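Local coordinates for protein putative oxidoreductase molybdopterin-binding subunit (Sulfolobus tokodaii, PDB 4ZOH) that probably serves as the molybdopterin-binding, catalytic subunit of an oxidoreductase related to the aldehyde oxidase and xanthine dehydrogenase family, at residues A[32-46]-A[71-85]. Numbering follows the deposited sequence.
Sequences LFVAFVRSKYPHARI and KETTYVGQPIAIVIA
I82 CG2 lies over one face of the F36 ring, offset toward the rim and 4.2 Å from its centroid, while W241 packs edge-to-face with the same ring. The R38 guanidinium carries F36 CB over one face; at its edge, NH1 gives G77 O an in-plane, nearly straight hydrogen bond (164°). E247 and E224 take its NE and NH2 in salt bridges, and a leucine in place of R38 would probably leave both carboxylates without their partner and G77 O without this donor. The H43 ring meets E72 OE2 and T73 O at its edge; NE2 donates to the anti side of OE2 at 2.5 Å, and CG anti to the backbone N (chi1 -160°) brings the ring there. S123 N also donates to OE2, and D106 O accepts from H43 ND1. In this a/b hammerhead domain, strands 32-38 and 79-85 pair antiparallel and the two segments pair again at A44 and T73. Near the end of the first pairing, before R38 meets P79, comes a classic beta bulge: V37 stands opposite two residues, I80 and A81, its O receiving I80 N at 2.8 Å and A81 N only weakly. V37, A35 and F33 turn to helix 88-95, V34 and F36 to helix 223-235. V34 CG1 presses on I82 CG2 at 3.3 Å.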
loop_
_atom_site.group_PDB
_atom_site.type_symbol
_atom_site.label_atom_id
_atom_site.label_comp_id
_atom_site.label_asym_id
_atom_site.label_seq_id
_atom_site.Cartn_x
_atom_site.Cartn_y
_atom_site.Cartn_z
ATOM N N LEU A 32 2.050 7.868 -10.121
ATOM C CA LEU A 32 1.744 8.958 -11.017
ATOM C C LEU A 32 0.220 9.005 -11.296
ATOM O O LEU A 32 -0.484 7.993 -11.119
ATOM C CB LEU A 32 2.499 8.771 -12.362
ATOM C CG LEU A 32 4.041 8.832 -12.315
ATOM C CD1 LEU A 32 4.653 8.452 -13.666
ATOM C CD2 LEU A 32 4.433 10.241 -11.975
ATOM N N PHE A 33 -0.279 10.168 -11.712
ATOM C CA PHE A 33 -1.703 10.319 -11.997
ATOM C C PHE A 33 -1.945 10.401 -13.488
ATOM O O PHE A 33 -1.203 11.084 -14.197
ATOM C CB PHE A 33 -2.314 11.516 -11.265
ATOM C CG PHE A 33 -3.799 11.463 -11.245
ATOM C CD1 PHE A 33 -4.559 12.075 -12.280
ATOM C CD2 PHE A 33 -4.476 10.683 -10.238
ATOM C CE1 PHE A 33 -5.952 11.970 -12.278
ATOM C CE2 PHE A 33 -5.870 10.569 -10.252
ATOM C CZ PHE A 33 -6.609 11.233 -11.264
ATOM N N VAL A 34 -2.980 9.692 -13.939
ATOM C CA VAL A 34 -3.335 9.523 -15.367
ATOM C C VAL A 34 -4.718 10.131 -15.624
ATOM O O VAL A 34 -5.675 9.819 -14.911
ATOM C CB VAL A 34 -3.284 8.012 -15.733
ATOM C CG1 VAL A 34 -3.682 7.693 -17.181
ATOM C CG2 VAL A 34 -1.877 7.440 -15.463
ATOM N N ALA A 35 -4.834 10.978 -16.640
ATOM C CA ALA A 35 -6.148 11.462 -17.072
ATOM C C ALA A 35 -6.271 11.229 -18.576
ATOM O O ALA A 35 -5.245 11.216 -19.289
ATOM C CB ALA A 35 -6.316 12.941 -16.690
ATOM N N PHE A 36 -7.506 11.048 -19.058
ATOM C CA PHE A 36 -7.765 10.890 -20.465
ATOM C C PHE A 36 -8.344 12.146 -21.106
ATOM O O PHE A 36 -9.224 12.781 -20.533
ATOM C CB PHE A 36 -8.640 9.667 -20.733
ATOM C CG PHE A 36 -7.998 8.393 -20.326
ATOM C CD1 PHE A 36 -7.496 7.490 -21.310
ATOM C CD2 PHE A 36 -7.866 8.062 -18.948
ATOM C CE1 PHE A 36 -6.883 6.301 -20.959
ATOM C CE2 PHE A 36 -7.245 6.848 -18.601
ATOM C CZ PHE A 36 -6.744 5.977 -19.590
ATOM N N VAL A 37 -7.804 12.520 -22.278
ATOM C CA VAL A 37 -8.412 13.521 -23.177
ATOM C C VAL A 37 -9.519 12.778 -23.898
ATOM O O VAL A 37 -9.327 11.624 -24.325
ATOM C CB VAL A 37 -7.390 14.102 -24.219
ATOM C CG1 VAL A 37 -8.026 15.209 -25.095
ATOM C CG2 VAL A 37 -6.141 14.651 -23.511
ATOM N N ARG A 38 -10.689 13.404 -23.980
ATOM C CA ARG A 38 -11.891 12.745 -24.611
ATOM C C ARG A 38 -12.438 13.526 -25.819
ATOM O O ARG A 38 -12.242 14.768 -25.891
ATOM C CB ARG A 38 -13.008 12.613 -23.561
ATOM C CG ARG A 38 -12.644 11.553 -22.510
ATOM C CD ARG A 38 -13.571 11.682 -21.285
ATOM N NE ARG A 38 -13.067 10.897 -20.175
ATOM C CZ ARG A 38 -13.113 9.594 -20.050
ATOM N NH1 ARG A 38 -13.693 8.823 -20.942
ATOM N NH2 ARG A 38 -12.601 9.040 -18.937
ATOM N N SER A 39 -13.064 12.810 -26.762
ATOM C CA SER A 39 -13.610 13.456 -27.970
ATOM C C SER A 39 -14.621 14.514 -27.575
ATOM O O SER A 39 -15.542 14.258 -26.725
ATOM C CB SER A 39 -14.243 12.461 -28.915
ATOM O OG SER A 39 -14.611 13.151 -30.100
ATOM N N LYS A 40 -14.456 15.709 -28.133
ATOM C CA LYS A 40 -15.538 16.687 -28.015
ATOM C C LYS A 40 -16.543 16.564 -29.164
ATOM O O LYS A 40 -17.527 17.269 -29.189
ATOM C CB LYS A 40 -15.021 18.097 -27.856
ATOM C CG LYS A 40 -14.352 18.584 -29.124
ATOM C CD LYS A 40 -14.506 20.100 -29.254
ATOM C CE LYS A 40 -13.181 20.821 -29.191
ATOM N NZ LYS A 40 -13.374 22.280 -28.877
ATOM N N TYR A 41 -16.349 15.612 -30.075
ATOM C CA TYR A 41 -17.286 15.422 -31.204
ATOM C C TYR A 41 -17.845 14.022 -31.287
ATOM O O TYR A 41 -17.175 13.060 -30.876
ATOM C CB TYR A 41 -16.584 15.748 -32.541
ATOM C CG TYR A 41 -16.257 17.223 -32.697
ATOM C CD1 TYR A 41 -17.279 18.178 -32.849
ATOM C CD2 TYR A 41 -14.909 17.680 -32.732
ATOM C CE1 TYR A 41 -16.966 19.528 -33.006
ATOM C CE2 TYR A 41 -14.596 19.034 -32.888
ATOM C CZ TYR A 41 -15.623 19.939 -33.045
ATOM O OH TYR A 41 -15.358 21.274 -33.184
ATOM N N PRO A 42 -19.094 13.890 -31.802
ATOM C CA PRO A 42 -19.705 12.569 -31.949
ATOM C C PRO A 42 -19.033 11.653 -32.953
ATOM O O PRO A 42 -19.068 10.396 -32.805
ATOM C CB PRO A 42 -21.154 12.887 -32.392
ATOM C CG PRO A 42 -21.142 14.343 -32.773
ATOM C CD PRO A 42 -20.057 15.001 -32.002
ATOM N N HIS A 43 -18.460 12.248 -33.999
ATOM C CA HIS A 43 -17.809 11.469 -35.090
ATOM C C HIS A 43 -16.804 12.343 -35.825
ATOM O O HIS A 43 -17.147 13.398 -36.364
ATOM C CB HIS A 43 -18.803 10.896 -36.093
ATOM C CG HIS A 43 -18.266 9.748 -36.908
ATOM N ND1 HIS A 43 -18.930 9.224 -38.011
ATOM C CD2 HIS A 43 -17.125 9.033 -36.788
ATOM C CE1 HIS A 43 -18.251 8.196 -38.492
ATOM N NE2 HIS A 43 -17.145 8.060 -37.765
ATOM N N ALA A 44 -15.537 11.937 -35.768
ATOM C CA ALA A 44 -14.428 12.764 -36.273
ATOM C C ALA A 44 -13.222 11.920 -36.550
ATOM O O ALA A 44 -12.986 10.870 -35.882
ATOM C CB ALA A 44 -14.058 13.908 -35.346
ATOM N N ARG A 45 -12.470 12.370 -37.561
ATOM C CA ARG A 45 -11.085 11.905 -37.696
ATOM C C ARG A 45 -10.236 12.722 -36.789
ATOM O O ARG A 45 -10.520 13.900 -36.563
ATOM C CB ARG A 45 -10.579 11.885 -39.153
ATOM C CG ARG A 45 -11.081 10.597 -39.758
ATOM C CD ARG A 45 -10.428 10.281 -41.078
ATOM N NE ARG A 45 -11.157 9.194 -41.720
ATOM C CZ ARG A 45 -12.207 9.349 -42.532
ATOM N NH1 ARG A 45 -12.708 10.571 -42.841
ATOM N NH2 ARG A 45 -12.764 8.241 -43.032
ATOM N N ILE A 46 -9.233 12.064 -36.213
ATOM C CA ILE A 46 -8.367 12.725 -35.229
ATOM C C ILE A 46 -6.858 12.576 -35.487
ATOM O O ILE A 46 -6.405 11.509 -35.907
ATOM C CB ILE A 46 -8.677 12.222 -33.770
ATOM C CG1 ILE A 46 -8.814 10.696 -33.730
ATOM C CG2 ILE A 46 -9.910 12.958 -33.180
ATOM C CD1 ILE A 46 -8.333 10.075 -32.411
ATOM N N LYS A 71 -7.262 6.869 -35.201
ATOM C CA LYS A 71 -7.656 7.723 -36.387
ATOM C C LYS A 71 -9.062 8.287 -36.358
ATOM O O LYS A 71 -9.336 9.353 -36.974
ATOM C CB LYS A 71 -7.617 6.941 -37.692
ATOM C CG LYS A 71 -6.862 5.647 -37.691
ATOM C CD LYS A 71 -5.450 5.869 -38.160
ATOM C CE LYS A 71 -4.915 4.553 -38.705
ATOM N NZ LYS A 71 -3.437 4.625 -38.594
ATOM N N GLU A 72 -9.975 7.566 -35.688
ATOM C CA GLU A 72 -11.380 7.914 -35.785
ATOM C C GLU A 72 -12.119 7.708 -34.445
ATOM O O GLU A 72 -12.208 6.565 -33.938
ATOM C CB GLU A 72 -12.031 7.095 -36.905
ATOM C CG GLU A 72 -13.424 7.599 -37.372
ATOM C CD GLU A 72 -14.025 6.662 -38.435
ATOM O OE1 GLU A 72 -13.239 6.014 -39.176
ATOM O OE2 GLU A 72 -15.278 6.524 -38.513
ATOM N N THR A 73 -12.639 8.816 -33.919
ATOM C CA THR A 73 -13.453 8.799 -32.723
ATOM C C THR A 73 -14.952 8.748 -33.054
ATOM O O THR A 73 -15.405 9.531 -33.904
ATOM C CB THR A 73 -13.148 9.982 -31.796
ATOM O OG1 THR A 73 -13.978 9.858 -30.623
ATOM C CG2 THR A 73 -13.391 11.309 -32.456
ATOM N N THR A 74 -15.687 7.878 -32.336
ATOM C CA THR A 74 -17.085 7.584 -32.534
ATOM C C THR A 74 -18.137 8.020 -31.482
ATOM O O THR A 74 -19.311 7.612 -31.621
ATOM C CB THR A 74 -17.285 6.117 -32.801
ATOM O OG1 THR A 74 -16.608 5.360 -31.791
ATOM C CG2 THR A 74 -16.709 5.726 -34.196
ATOM N N TYR A 75 -17.759 8.843 -30.481
ATOM C CA TYR A 75 -18.717 9.400 -29.490
ATOM C C TYR A 75 -18.051 10.454 -28.677
ATOM O O TYR A 75 -16.859 10.313 -28.346
ATOM C CB TYR A 75 -19.333 8.288 -28.569
ATOM C CG TYR A 75 -18.390 7.431 -27.755
ATOM C CD1 TYR A 75 -18.164 7.703 -26.390
ATOM C CD2 TYR A 75 -17.683 6.363 -28.331
ATOM C CE1 TYR A 75 -17.312 6.920 -25.628
ATOM C CE2 TYR A 75 -16.824 5.580 -27.576
ATOM C CZ TYR A 75 -16.653 5.865 -26.192
ATOM O OH TYR A 75 -15.816 5.074 -25.406
ATOM N N VAL A 76 -18.769 11.532 -28.389
ATOM C CA VAL A 76 -18.373 12.471 -27.339
ATOM C C VAL A 76 -18.112 11.656 -26.045
ATOM O O VAL A 76 -18.902 10.727 -25.695
ATOM C CB VAL A 76 -19.433 13.506 -27.119
ATOM C CG1 VAL A 76 -19.004 14.603 -26.118
ATOM C CG2 VAL A 76 -19.777 14.114 -28.473
ATOM N N GLY A 77 -16.942 11.910 -25.445
ATOM C CA GLY A 77 -16.500 11.210 -24.235
ATOM C C GLY A 77 -15.514 10.084 -24.514
ATOM O O GLY A 77 -14.967 9.497 -23.546
ATOM N N GLN A 78 -15.307 9.733 -25.800
ATOM C CA GLN A 78 -14.341 8.676 -26.093
ATOM C C GLN A 78 -12.922 9.144 -25.761
ATOM O O GLN A 78 -12.554 10.269 -26.080
ATOM C CB GLN A 78 -14.403 8.156 -27.510
ATOM C CG GLN A 78 -13.665 6.798 -27.696
ATOM C CD GLN A 78 -13.730 6.379 -29.151
ATOM O OE1 GLN A 78 -14.011 7.222 -29.977
ATOM N NE2 GLN A 78 -13.554 5.091 -29.459
ATOM N N PRO A 79 -12.154 8.296 -25.061
ATOM C CA PRO A 79 -10.722 8.620 -24.912
ATOM C C PRO A 79 -9.945 8.658 -26.273
ATOM O O PRO A 79 -10.010 7.697 -27.116
ATOM C CB PRO A 79 -10.186 7.479 -24.009
ATOM C CG PRO A 79 -11.374 6.805 -23.432
ATOM C CD PRO A 79 -12.511 6.998 -24.425
ATOM N N ILE A 80 -9.255 9.768 -26.455
ATOM C CA ILE A 80 -8.455 9.994 -27.666
ATOM C C ILE A 80 -6.967 10.241 -27.371
ATOM O O ILE A 80 -6.123 10.175 -28.283
ATOM C CB ILE A 80 -9.090 11.110 -28.567
ATOM C CG1 ILE A 80 -9.216 12.425 -27.816
ATOM C CG2 ILE A 80 -10.425 10.585 -29.070
ATOM C CD1 ILE A 80 -9.601 13.625 -28.689
ATOM N N ALA A 81 -6.649 10.471 -26.098
ATOM C CA ALA A 81 -5.276 10.714 -25.652
ATOM C C ALA A 81 -5.186 10.447 -24.145
ATOM O O ALA A 81 -6.230 10.506 -23.437
ATOM C CB ALA A 81 -4.891 12.174 -25.931
ATOM N N ILE A 82 -3.967 10.201 -23.654
ATOM C CA ILE A 82 -3.721 9.907 -22.217
ATOM C C ILE A 82 -2.605 10.829 -21.736
ATOM O O ILE A 82 -1.543 10.868 -22.380
ATOM C CB ILE A 82 -3.282 8.463 -21.942
ATOM C CG1 ILE A 82 -4.119 7.432 -22.675
ATOM C CG2 ILE A 82 -3.290 8.216 -20.438
ATOM C CD1 ILE A 82 -3.490 6.866 -23.920
ATOM N N VAL A 83 -2.841 11.602 -20.663
ATOM C CA VAL A 83 -1.794 12.376 -20.118
ATOM C C VAL A 83 -1.354 11.747 -18.796
ATOM O O VAL A 83 -2.199 11.113 -18.078
ATOM C CB VAL A 83 -2.121 13.847 -19.952
ATOM C CG1 VAL A 83 -2.683 14.453 -21.283
ATOM C CG2 VAL A 83 -3.047 14.148 -18.780
ATOM N N ILE A 84 -0.053 11.942 -18.472
ATOM C CA ILE A 84 0.557 11.480 -17.193
ATOM C C ILE A 84 1.250 12.629 -16.453
ATOM O O ILE A 84 1.994 13.425 -17.057
ATOM C CB ILE A 84 1.493 10.286 -17.405
ATOM C CG1 ILE A 84 0.820 9.303 -18.383
ATOM C CG2 ILE A 84 1.908 9.666 -16.039
ATOM C CD1 ILE A 84 1.124 7.834 -18.261
ATOM N N ALA A 85 0.947 12.799 -15.171
ATOM C CA ALA A 85 1.617 13.860 -14.428
ATOM C C ALA A 85 1.866 13.436 -12.962
ATOM O O ALA A 85 1.459 12.349 -12.527
ATOM C CB ALA A 85 0.831 15.175 -14.504
#